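Local coordinates for protein integrase (PDB 3KKS) that probably inserts viral DNA into host DNA through its catalytic core domain, as retroviral integrases do, at residues 8-19 with 99-110; 20-28 with 137-145. All coordinates share one frame; numbering follows the deposited sequence.

Contact 1. Residues 8-19 with 99-110; sequences DNTHWNKTIIWV and HRDLKDRLAAYQ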
loop_
_atom_site.group_PDB
_atom_site.type_symbol
_atom_site.label_atom_id
_atom_site.label_comp_id
_atom_site.label_asym_id
_atom_site.label_seq_id
_atom_site.Cartn_x
_atom_site.Cartn_y
_atom_site.Cartn_z
ATOM N N ASP A 8 -4.361 -4.131 1.930
ATOM C CA ASP A 8 -4.548 -5.502 2.374
ATOM C C ASP A 8 -3.514 -5.781 3.451
ATOM O O ASP A 8 -2.484 -5.111 3.535
ATOM C CB ASP A 8 -4.327 -6.491 1.221
ATOM C CG ASP A 8 -5.458 -6.481 0.210
ATOM O OD1 ASP A 8 -6.595 -6.856 0.588
ATOM O OD2 ASP A 8 -5.212 -6.104 -0.961
ATOM N N ASN A 9 -3.812 -6.761 4.288
ATOM C CA ASN A 9 -2.896 -7.169 5.329
ATOM C C ASN A 9 -2.285 -8.454 4.822
ATOM O O ASN A 9 -2.971 -9.269 4.210
ATOM C CB ASN A 9 -3.637 -7.429 6.635
ATOM C CG ASN A 9 -4.115 -6.159 7.281
ATOM O OD1 ASN A 9 -3.362 -5.197 7.401
ATOM N ND2 ASN A 9 -5.369 -6.146 7.711
ATOM N N THR A 10 -0.992 -8.626 5.047
ATOM C CA THR A 10 -0.334 -9.840 4.611
ATOM C C THR A 10 0.552 -10.321 5.732
ATOM O O THR A 10 0.708 -9.652 6.751
ATOM C CB THR A 10 0.550 -9.613 3.380
ATOM O OG1 THR A 10 1.622 -8.726 3.722
ATOM C CG2 THR A 10 -0.259 -9.015 2.252
ATOM N N HIS A 11 1.136 -11.489 5.529
ATOM C CA HIS A 11 2.023 -12.068 6.511
ATOM C C HIS A 11 3.329 -12.451 5.869
ATOM O O HIS A 11 3.385 -12.939 4.747
ATOM C CB HIS A 11 1.402 -13.314 7.135
ATOM C CG HIS A 11 0.109 -13.055 7.825
ATOM N ND1 HIS A 11 -0.002 -12.948 9.195
ATOM C CD2 HIS A 11 -1.132 -12.821 7.327
ATOM C CE1 HIS A 11 -1.248 -12.655 9.510
ATOM N NE2 HIS A 11 -1.954 -12.573 8.400
ATOM N N TRP A 12 4.379 -12.211 6.626
ATOM C CA TRP A 12 5.738 -12.528 6.253
ATOM C C TRP A 12 6.237 -13.132 7.556
ATOM O O TRP A 12 6.552 -12.406 8.487
ATOM C CB TRP A 12 6.481 -11.252 5.934
ATOM C CG TRP A 12 7.882 -11.534 5.646
ATOM C CD1 TRP A 12 8.955 -11.214 6.402
ATOM C CD2 TRP A 12 8.368 -12.177 4.482
ATOM N NE1 TRP A 12 10.104 -11.612 5.770
ATOM C CE2 TRP A 12 9.772 -12.206 4.584
ATOM C CE3 TRP A 12 7.753 -12.728 3.349
ATOM C CZ2 TRP A 12 10.580 -12.773 3.596
ATOM C CZ3 TRP A 12 8.562 -13.299 2.349
ATOM C CH2 TRP A 12 9.962 -13.309 2.484
ATOM N N ASN A 13 6.252 -14.461 7.626
ATOM C CA ASN A 13 6.613 -15.178 8.845
ATOM C C ASN A 13 5.620 -14.763 9.905
ATOM O O ASN A 13 4.441 -14.645 9.616
ATOM C CB ASN A 13 8.033 -14.857 9.260
ATOM C CG ASN A 13 8.988 -15.124 8.157
ATOM O OD1 ASN A 13 8.805 -16.075 7.397
ATOM N ND2 ASN A 13 10.012 -14.289 8.036
ATOM N N LYS A 14 6.079 -14.494 11.118
ATOM C CA LYS A 14 5.144 -14.098 12.172
ATOM C C LYS A 14 4.720 -12.646 12.121
ATOM O O LYS A 14 3.762 -12.243 12.773
ATOM C CB LYS A 14 5.730 -14.400 13.546
ATOM N N THR A 15 5.422 -11.849 11.336
ATOM C CA THR A 15 5.082 -10.441 11.268
ATOM C C THR A 15 3.926 -10.151 10.319
ATOM O O THR A 15 3.858 -10.697 9.220
ATOM C CB THR A 15 6.290 -9.612 10.847
ATOM O OG1 THR A 15 6.607 -9.920 9.494
ATOM C CG2 THR A 15 7.496 -9.932 11.720
ATOM N N ILE A 16 3.003 -9.307 10.770
ATOM C CA ILE A 16 1.853 -8.912 9.963
ATOM C C ILE A 16 2.252 -7.622 9.251
ATOM O O ILE A 16 2.873 -6.747 9.854
ATOM C CB ILE A 16 0.609 -8.580 10.822
ATOM C CG1 ILE A 16 0.318 -9.704 11.823
ATOM C CG2 ILE A 16 -0.596 -8.363 9.910
ATOM C CD1 ILE A 16 -0.857 -9.394 12.749
ATOM N N ILE A 17 1.891 -7.484 7.983
ATOM C CA ILE A 17 2.256 -6.274 7.257
ATOM C C ILE A 17 1.098 -5.677 6.465
ATOM O O ILE A 17 0.547 -6.324 5.573
ATOM C CB ILE A 17 3.431 -6.548 6.286
ATOM C CG1 ILE A 17 4.687 -6.906 7.082
ATOM C CG2 ILE A 17 3.696 -5.320 5.414
ATOM C CD1 ILE A 17 5.823 -7.447 6.227
ATOM N N TRP A 18 0.724 -4.451 6.820
ATOM C CA TRP A 18 -0.333 -3.729 6.126
ATOM C C TRP A 18 0.306 -3.224 4.836
ATOM O O TRP A 18 1.400 -2.662 4.868
ATOM C CB TRP A 18 -0.790 -2.540 6.959
ATOM C CG TRP A 18 -1.894 -1.753 6.337
ATOM C CD1 TRP A 18 -3.225 -2.077 6.317
ATOM C CD2 TRP A 18 -1.782 -0.486 5.678
ATOM N NE1 TRP A 18 -3.943 -1.087 5.697
ATOM C CE2 TRP A 18 -3.082 -0.093 5.295
ATOM C CE3 TRP A 18 -0.701 0.362 5.380
ATOM C CZ2 TRP A 18 -3.344 1.110 4.630
ATOM C CZ3 TRP A 18 -0.961 1.570 4.714
ATOM C CH2 TRP A 18 -2.273 1.929 4.353
ATOM N N VAL A 19 -0.373 -3.412 3.709
ATOM C CA VAL A 19 0.156 -3.000 2.413
ATOM C C VAL A 19 -0.830 -2.205 1.566
ATOM O O VAL A 19 -1.964 -2.622 1.352
ATOM C CB VAL A 19 0.591 -4.242 1.590
ATOM C CG1 VAL A 19 1.096 -3.812 0.209
ATOM C CG2 VAL A 19 1.668 -5.022 2.340
ATOM N N HIS A 99 2.427 -7.287 -4.536
ATOM C CA HIS A 99 2.564 -8.109 -3.335
ATOM C C HIS A 99 3.606 -9.197 -3.531
ATOM O O HIS A 99 4.336 -9.545 -2.608
ATOM C CB HIS A 99 1.225 -8.751 -2.962
ATOM C CG HIS A 99 0.311 -7.841 -2.202
ATOM N ND1 HIS A 99 0.019 -8.030 -0.868
ATOM C CD2 HIS A 99 -0.357 -6.729 -2.581
ATOM C CE1 HIS A 99 -0.796 -7.072 -0.460
ATOM N NE2 HIS A 99 -1.040 -6.270 -1.479
ATOM N N ARG A 100 3.662 -9.731 -4.745
ATOM C CA ARG A 100 4.610 -10.782 -5.090
ATOM C C ARG A 100 6.020 -10.200 -5.108
ATOM O O ARG A 100 6.937 -10.750 -4.508
ATOM C CB ARG A 100 4.247 -11.357 -6.467
ATOM C CG ARG A 100 4.865 -12.699 -6.789
ATOM C CD ARG A 100 6.311 -12.565 -7.213
ATOM N NE ARG A 100 6.474 -11.663 -8.352
ATOM C CZ ARG A 100 5.840 -11.793 -9.516
ATOM N NH1 ARG A 100 4.990 -12.794 -9.707
ATOM N NH2 ARG A 100 6.059 -10.919 -10.495
ATOM N N ASP A 101 6.175 -9.072 -5.791
ATOM C CA ASP A 101 7.464 -8.404 -5.889
ATOM C C ASP A 101 7.964 -7.955 -4.515
ATOM O O ASP A 101 9.164 -7.962 -4.249
ATOM C CB ASP A 101 7.349 -7.194 -6.818
ATOM C CG ASP A 101 7.139 -7.591 -8.266
ATOM O OD1 ASP A 101 6.886 -6.699 -9.100
ATOM O OD2 ASP A 101 7.232 -8.796 -8.570
ATOM N N LEU A 102 7.040 -7.560 -3.648
ATOM C CA LEU A 102 7.396 -7.117 -2.315
ATOM C C LEU A 102 7.942 -8.295 -1.531
ATOM O O LEU A 102 8.940 -8.175 -0.813
ATOM C CB LEU A 102 6.170 -6.547 -1.593
ATOM C CG LEU A 102 6.450 -5.959 -0.211
ATOM C CD1 LEU A 102 7.372 -4.765 -0.362
ATOM C CD2 LEU A 102 5.146 -5.548 0.475
ATOM N N LYS A 103 7.271 -9.436 -1.662
ATOM C CA LYS A 103 7.688 -10.638 -0.967
ATOM C C LYS A 103 9.052 -11.107 -1.472
ATOM O O LYS A 103 9.840 -11.646 -0.704
ATOM C CB LYS A 103 6.626 -11.724 -1.131
ATOM C CG LYS A 103 5.319 -11.373 -0.423
ATOM C CD LYS A 103 4.229 -12.405 -0.674
ATOM C CE LYS A 103 2.937 -12.041 0.053
ATOM N NZ LYS A 103 3.130 -12.000 1.527
ATOM N N ASP A 104 9.340 -10.874 -2.749
ATOM C CA ASP A 104 10.631 -11.254 -3.318
ATOM C C ASP A 104 11.734 -10.367 -2.729
ATOM O O ASP A 104 12.809 -10.851 -2.382
ATOM C CB ASP A 104 10.606 -11.111 -4.848
ATOM C CG ASP A 104 9.685 -12.125 -5.517
ATOM O OD1 ASP A 104 9.322 -11.925 -6.704
ATOM O OD2 ASP A 104 9.332 -13.127 -4.856
ATOM N N ARG A 105 11.463 -9.067 -2.606
ATOM C CA ARG A 105 12.451 -8.141 -2.056
ATOM C C ARG A 105 12.676 -8.432 -0.574
ATOM O O ARG A 105 13.800 -8.363 -0.075
ATOM C CB ARG A 105 11.985 -6.696 -2.223
ATOM C CG ARG A 105 11.816 -6.247 -3.672
ATOM C CD ARG A 105 13.139 -6.265 -4.432
ATOM N NE ARG A 105 13.001 -5.652 -5.753
ATOM C CZ ARG A 105 12.461 -6.253 -6.809
ATOM N NH1 ARG A 105 12.011 -7.493 -6.702
ATOM N NH2 ARG A 105 12.359 -5.607 -7.967
ATOM N N LEU A 106 11.593 -8.758 0.118
ATOM C CA LEU A 106 11.647 -9.086 1.536
ATOM C C LEU A 106 12.554 -10.294 1.723
ATOM O O LEU A 106 13.424 -10.304 2.592
ATOM C CB LEU A 106 10.236 -9.392 2.046
ATOM C CG LEU A 106 9.639 -8.590 3.215
ATOM C CD1 LEU A 106 10.273 -7.215 3.321
ATOM C CD2 LEU A 106 8.138 -8.474 3.027
ATOM N N ALA A 107 12.365 -11.312 0.896
ATOM C CA ALA A 107 13.191 -12.507 0.997
ATOM C C ALA A 107 14.658 -12.146 0.826
ATOM O O ALA A 107 15.530 -12.760 1.435
ATOM C CB ALA A 107 12.786 -13.521 -0.058
ATOM N N ALA A 108 14.939 -11.150 -0.001
ATOM C CA ALA A 108 16.319 -10.759 -0.224
ATOM C C ALA A 108 16.924 -9.949 0.915
ATOM O O ALA A 108 18.001 -10.276 1.410
ATOM C CB ALA A 108 16.433 -9.983 -1.530
ATOM N N TYR A 109 16.226 -8.910 1.355
ATOM C CA TYR A 109 16.757 -8.040 2.392
ATOM C C TYR A 109 16.724 -8.497 3.848
ATOM O O TYR A 109 17.516 -8.014 4.651
ATOM C CB TYR A 109 16.097 -6.665 2.273
ATOM C CG TYR A 109 16.413 -5.951 0.971
ATOM C CD1 TYR A 109 17.734 -5.654 0.613
ATOM C CD2 TYR A 109 15.396 -5.550 0.107
ATOM C CE1 TYR A 109 18.028 -4.969 -0.572
ATOM C CE2 TYR A 109 15.680 -4.870 -1.078
ATOM C CZ TYR A 109 16.993 -4.580 -1.410
ATOM O OH TYR A 109 17.268 -3.887 -2.572
ATOM N N GLN A 110 15.835 -9.424 4.196
ATOM C CA GLN A 110 15.737 -9.876 5.579
ATOM C C GLN A 110 17.064 -10.397 6.127
ATOM O O GLN A 110 17.380 -10.202 7.300
ATOM C CB GLN A 110 14.659 -10.958 5.717
ATOM C CG GLN A 110 14.906 -12.205 4.893
ATOM C CD GLN A 110 13.912 -13.307 5.198
ATOM O OE1 GLN A 110 13.894 -14.344 4.535
ATOM N NE2 GLN A 110 13.074 -13.088 6.206
HETATM O O HOH W 1 -2.698 -4.026 -1.089
#
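Trp12 lays its indole against helix 89-109, and Leu106 is the bump against its face: Leu106 CB stands 3.8 Å from the centroid of the Trp12 six-membered ring and 14° off its normal, a CH-pi contact. The far corner of the indole dips beside the helix, where Trp12 CH2 lies 3.8 Å from Ala107 CB. With CG anti to the backbone N (chi1 176°), the ring is carried across from the end of a beta hairpin whose type II' turn runs from Trp12 to Thr15.

Down the hairpin, smaller knobs take over. Ile17 CD1 and Leu106 CD2 meet tip to tip at 4.1 Å, as do Val19 CG2 and Leu102 CD2 at 4.0 Å. His99 wedges its imidazole among strand side chains: Thr10 CG2 comes to the ring edge, 3.3 Å from His99 ND1, while Val19 CG1 approaches His99 NE2 obliquely. A water links the two segments, 2.8 Å from His99 NE2 and 2.9 Å from Val19 O.

The helix lies between this hairpin and helix 116-129, where Leu102 packs on Leu127; in the sheet, Ile17 and Val19 also touch Ala30 of the adjoining strand 28-33.

Contact 2. Residues 20-28 with 137-145; sequences AVETNSGLV and HTPYEIYLE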
loop_
_atom_site.group_PDB
_atom_site.type_symbol
_atom_site.label_atom_id
_atom_site.label_comp_id
_atom_site.label_asym_id
_atom_site.label_seq_id
_atom_site.Cartn_x
_atom_site.Cartn_y
_atom_site.Cartn_z
ATOM N N ALA A 20 -0.393 -1.058 1.060
ATOM C CA ALA A 20 -1.258 -0.251 0.207
ATOM C C ALA A 20 -0.553 -0.014 -1.119
ATOM O O ALA A 20 0.635 0.299 -1.150
ATOM C CB ALA A 20 -1.595 1.091 0.878
ATOM N N VAL A 21 -1.286 -0.176 -2.217
ATOM C CA VAL A 21 -0.717 0.035 -3.538
ATOM C C VAL A 21 -1.496 1.097 -4.289
ATOM O O VAL A 21 -2.727 1.033 -4.367
ATOM C CB VAL A 21 -0.734 -1.259 -4.381
ATOM C CG1 VAL A 21 -0.121 -0.990 -5.763
ATOM C CG2 VAL A 21 0.027 -2.361 -3.651
ATOM N N GLU A 22 -0.789 2.079 -4.839
ATOM C CA GLU A 22 -1.461 3.121 -5.602
ATOM C C GLU A 22 -1.605 2.536 -7.005
ATOM O O GLU A 22 -0.614 2.258 -7.670
ATOM C CB GLU A 22 -0.626 4.401 -5.607
ATOM C CG GLU A 22 -1.413 5.652 -5.980
ATOM C CD GLU A 22 -1.351 5.969 -7.461
ATOM O OE1 GLU A 22 -2.416 6.100 -8.088
ATOM O OE2 GLU A 22 -0.230 6.095 -7.992
ATOM N N THR A 23 -2.848 2.348 -7.437
ATOM C CA THR A 23 -3.165 1.725 -8.724
ATOM C C THR A 23 -2.553 2.313 -9.984
ATOM O O THR A 23 -2.090 1.573 -10.851
ATOM C CB THR A 23 -4.690 1.643 -8.939
ATOM O OG1 THR A 23 -5.249 2.961 -8.946
ATOM C CG2 THR A 23 -5.333 0.852 -7.835
ATOM N N ASN A 24 -2.547 3.631 -10.107
ATOM C CA ASN A 24 -1.985 4.238 -11.306
ATOM C C ASN A 24 -0.472 4.090 -11.416
ATOM O O ASN A 24 0.039 3.626 -12.431
ATOM C CB ASN A 24 -2.351 5.718 -11.384
ATOM C CG ASN A 24 -1.800 6.388 -12.637
ATOM O OD1 ASN A 24 -2.120 5.995 -13.760
ATOM N ND2 ASN A 24 -0.969 7.403 -12.448
ATOM N N SER A 25 0.251 4.476 -10.375
ATOM C CA SER A 25 1.706 4.398 -10.417
ATOM C C SER A 25 2.278 3.043 -10.003
ATOM O O SER A 25 3.403 2.714 -10.358
ATOM C CB SER A 25 2.309 5.481 -9.519
ATOM O OG SER A 25 2.002 5.213 -8.160
ATOM N N GLY A 26 1.509 2.253 -9.264
ATOM C CA GLY A 26 2.030 0.977 -8.811
ATOM C C GLY A 26 2.916 1.181 -7.590
ATOM O O GLY A 26 3.517 0.239 -7.084
ATOM N N LEU A 27 3.004 2.422 -7.117
ATOM C CA LEU A 27 3.823 2.748 -5.953
ATOM C C LEU A 27 3.322 1.933 -4.772
ATOM O O LEU A 27 2.117 1.837 -4.544
ATOM C CB LEU A 27 3.723 4.246 -5.626
ATOM C CG LEU A 27 4.844 4.897 -4.800
ATOM C CD1 LEU A 27 4.513 6.353 -4.550
ATOM C CD2 LEU A 27 5.000 4.202 -3.482
ATOM N N VAL A 28 4.242 1.353 -4.013
ATOM C CA VAL A 28 3.850 0.545 -2.868
ATOM C C VAL A 28 4.207 1.186 -1.542
ATOM O O VAL A 28 5.278 1.781 -1.395
ATOM C CB VAL A 28 4.525 -0.845 -2.898
ATOM C CG1 VAL A 28 3.998 -1.707 -1.736
ATOM C CG2 VAL A 28 4.258 -1.528 -4.230
ATOM N N HIS A 137 10.906 5.180 -16.273
ATOM C CA HIS A 137 10.281 5.816 -15.118
ATOM C C HIS A 137 10.016 4.879 -13.947
ATOM O O HIS A 137 9.351 3.850 -14.098
ATOM C CB HIS A 137 8.957 6.460 -15.541
ATOM C CG HIS A 137 9.103 7.488 -16.620
ATOM N ND1 HIS A 137 8.052 7.876 -17.423
ATOM C CD2 HIS A 137 10.172 8.219 -17.018
ATOM C CE1 HIS A 137 8.469 8.799 -18.273
ATOM N NE2 HIS A 137 9.750 9.025 -18.048
ATOM N N THR A 138 10.531 5.251 -12.779
ATOM C CA THR A 138 10.322 4.476 -11.562
ATOM C C THR A 138 8.894 4.730 -11.084
ATOM O O THR A 138 8.317 5.783 -11.362
ATOM C CB THR A 138 11.253 4.928 -10.419
ATOM O OG1 THR A 138 10.883 6.251 -10.000
ATOM C CG2 THR A 138 12.694 4.923 -10.868
ATOM N N PRO A 139 8.301 3.764 -10.366
ATOM C CA PRO A 139 6.939 3.946 -9.869
ATOM C C PRO A 139 6.846 5.243 -9.076
ATOM O O PRO A 139 5.820 5.915 -9.075
ATOM C CB PRO A 139 6.733 2.718 -8.990
ATOM C CG PRO A 139 7.528 1.671 -9.715
ATOM C CD PRO A 139 8.799 2.411 -10.049
ATOM N N TYR A 140 7.938 5.586 -8.405
ATOM C CA TYR A 140 8.002 6.799 -7.608
ATOM C C TYR A 140 7.887 8.042 -8.485
ATOM O O TYR A 140 7.193 9.000 -8.126
ATOM C CB TYR A 140 9.318 6.844 -6.843
ATOM C CG TYR A 140 9.420 7.999 -5.886
ATOM C CD1 TYR A 140 8.834 7.934 -4.622
ATOM C CD2 TYR A 140 10.117 9.158 -6.234
ATOM C CE1 TYR A 140 8.941 8.995 -3.725
ATOM C CE2 TYR A 140 10.229 10.226 -5.350
ATOM C CZ TYR A 140 9.645 10.137 -4.092
ATOM O OH TYR A 140 9.795 11.172 -3.188
ATOM N N GLU A 141 8.567 8.027 -9.630
ATOM C CA GLU A 141 8.539 9.162 -10.554
ATOM C C GLU A 141 7.151 9.328 -11.150
ATOM O O GLU A 141 6.666 10.442 -11.318
ATOM C CB GLU A 141 9.556 8.966 -11.685
ATOM C CG GLU A 141 10.989 8.813 -11.203
ATOM C CD GLU A 141 11.949 8.424 -12.310
ATOM O OE1 GLU A 141 11.631 7.498 -13.087
ATOM O OE2 GLU A 141 13.032 9.035 -12.396
ATOM N N ILE A 142 6.515 8.209 -11.467
ATOM C CA ILE A 142 5.183 8.222 -12.041
ATOM C C ILE A 142 4.188 8.846 -11.069
ATOM O O ILE A 142 3.387 9.700 -11.452
ATOM C CB ILE A 142 4.740 6.789 -12.392
ATOM C CG1 ILE A 142 5.601 6.251 -13.541
ATOM C CG2 ILE A 142 3.261 6.764 -12.742
ATOM C CD1 ILE A 142 5.173 4.889 -14.055
ATOM N N TYR A 143 4.235 8.413 -9.812
ATOM C CA TYR A 143 3.337 8.943 -8.795
ATOM C C TYR A 143 3.577 10.435 -8.630
ATOM O O TYR A 143 2.633 11.228 -8.599
ATOM C CB TYR A 143 3.567 8.262 -7.443
ATOM C CG TYR A 143 2.757 8.905 -6.341
ATOM C CD1 TYR A 143 1.414 8.576 -6.151
ATOM C CD2 TYR A 143 3.311 9.904 -5.540
ATOM C CE1 TYR A 143 0.641 9.231 -5.197
ATOM C CE2 TYR A 143 2.546 10.568 -4.582
ATOM C CZ TYR A 143 1.214 10.228 -4.417
ATOM O OH TYR A 143 0.446 10.888 -3.485
ATOM N N LEU A 144 4.846 10.802 -8.505
ATOM C CA LEU A 144 5.235 12.194 -8.346
ATOM C C LEU A 144 4.692 13.026 -9.493
ATOM O O LEU A 144 4.274 14.167 -9.301
ATOM C CB LEU A 144 6.756 12.315 -8.323
ATOM C CG LEU A 144 7.286 13.730 -8.541
ATOM C CD1 LEU A 144 6.876 14.608 -7.370
ATOM C CD2 LEU A 144 8.805 13.700 -8.696
ATOM N N GLU A 145 4.707 12.449 -10.687
ATOM C CA GLU A 145 4.226 13.152 -11.864
ATOM C C GLU A 145 2.722 13.353 -11.791
ATOM O O GLU A 145 2.230 14.447 -12.061
ATOM C CB GLU A 145 4.594 12.384 -13.131
ATOM C CG GLU A 145 4.323 13.149 -14.412
ATOM C CD GLU A 145 4.998 14.506 -14.428
ATOM O OE1 GLU A 145 6.193 14.574 -14.077
ATOM O OE2 GLU A 145 4.334 15.501 -14.794
#
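Tyr143 reaches from helix 139-148 into the beta hairpin turn that joins strands 15-22 and 28-33, at one end of the sheet of an RNase H-like fold, and its side chain is met near the root by Ser25, Leu27 and Glu22 in turn, Leu27 CD1 touching several of its atoms. At the root, Tyr143 CB lies 3.5 Å from Ser25 OG. Tyr143 CG comes next, with Leu27 CD1 at 3.6 Å, approaching the ring obliquely. On one side of the ring, Tyr143 CD1 meets Glu22 OE2 at 3.5 Å, the oxygen lying at the edge and in plane, though the carboxylate itself is turned 58° from the ring. On the other side, Tyr143 CD2 keeps Leu27 CD1 at 3.9 Å. The tip leaves the turn altogether: Tyr143 OH is hydrogen-bonded to Thr53 N, and Tyr52 packs edge-to-face with the ring. CG anti to the backbone N (chi1 174°) sends the phenol along this path.

The turn is braced from within by the same carboxylate. Ser25 N donates to Glu22 OE2 over 2.9 Å, arriving 46° out of the carboxylate plane, and Asn24 N donates to Glu22 OE1, so backbone donors hold both oxygens of a buried acid. Ser25 OG in turn accepts from Leu27 N, an ST turn; Ser25 CB itself points toward the helix. There Ile142 CG2 rests on Ser25 CB at 3.6 Å, and at the start of the helix Pro139 CB abuts the backbone, 3.6 Å from Ser25 O.

Overall arrangement
Both contacts use strand 15-22, but at opposite ends: in contact 1 its early part and the preceding strand receive helix 89-109, whereas in contact 2 its exit turn receives helix 139-148. Their centres stand about 18 Å apart, and the two groups of residues meet where Val19 CG1 lies 4.1 Å from Val28 CG1. The segments alternate along the chain, and each helical segment lies at least 80 residues after its partner. Contact 1 also borders a pair of acids: Asp8 OD1 of its first strand lies close to Asp60 OD2, like charges that are consistent with the two aspartates of the DDE motif of retroviral integrases.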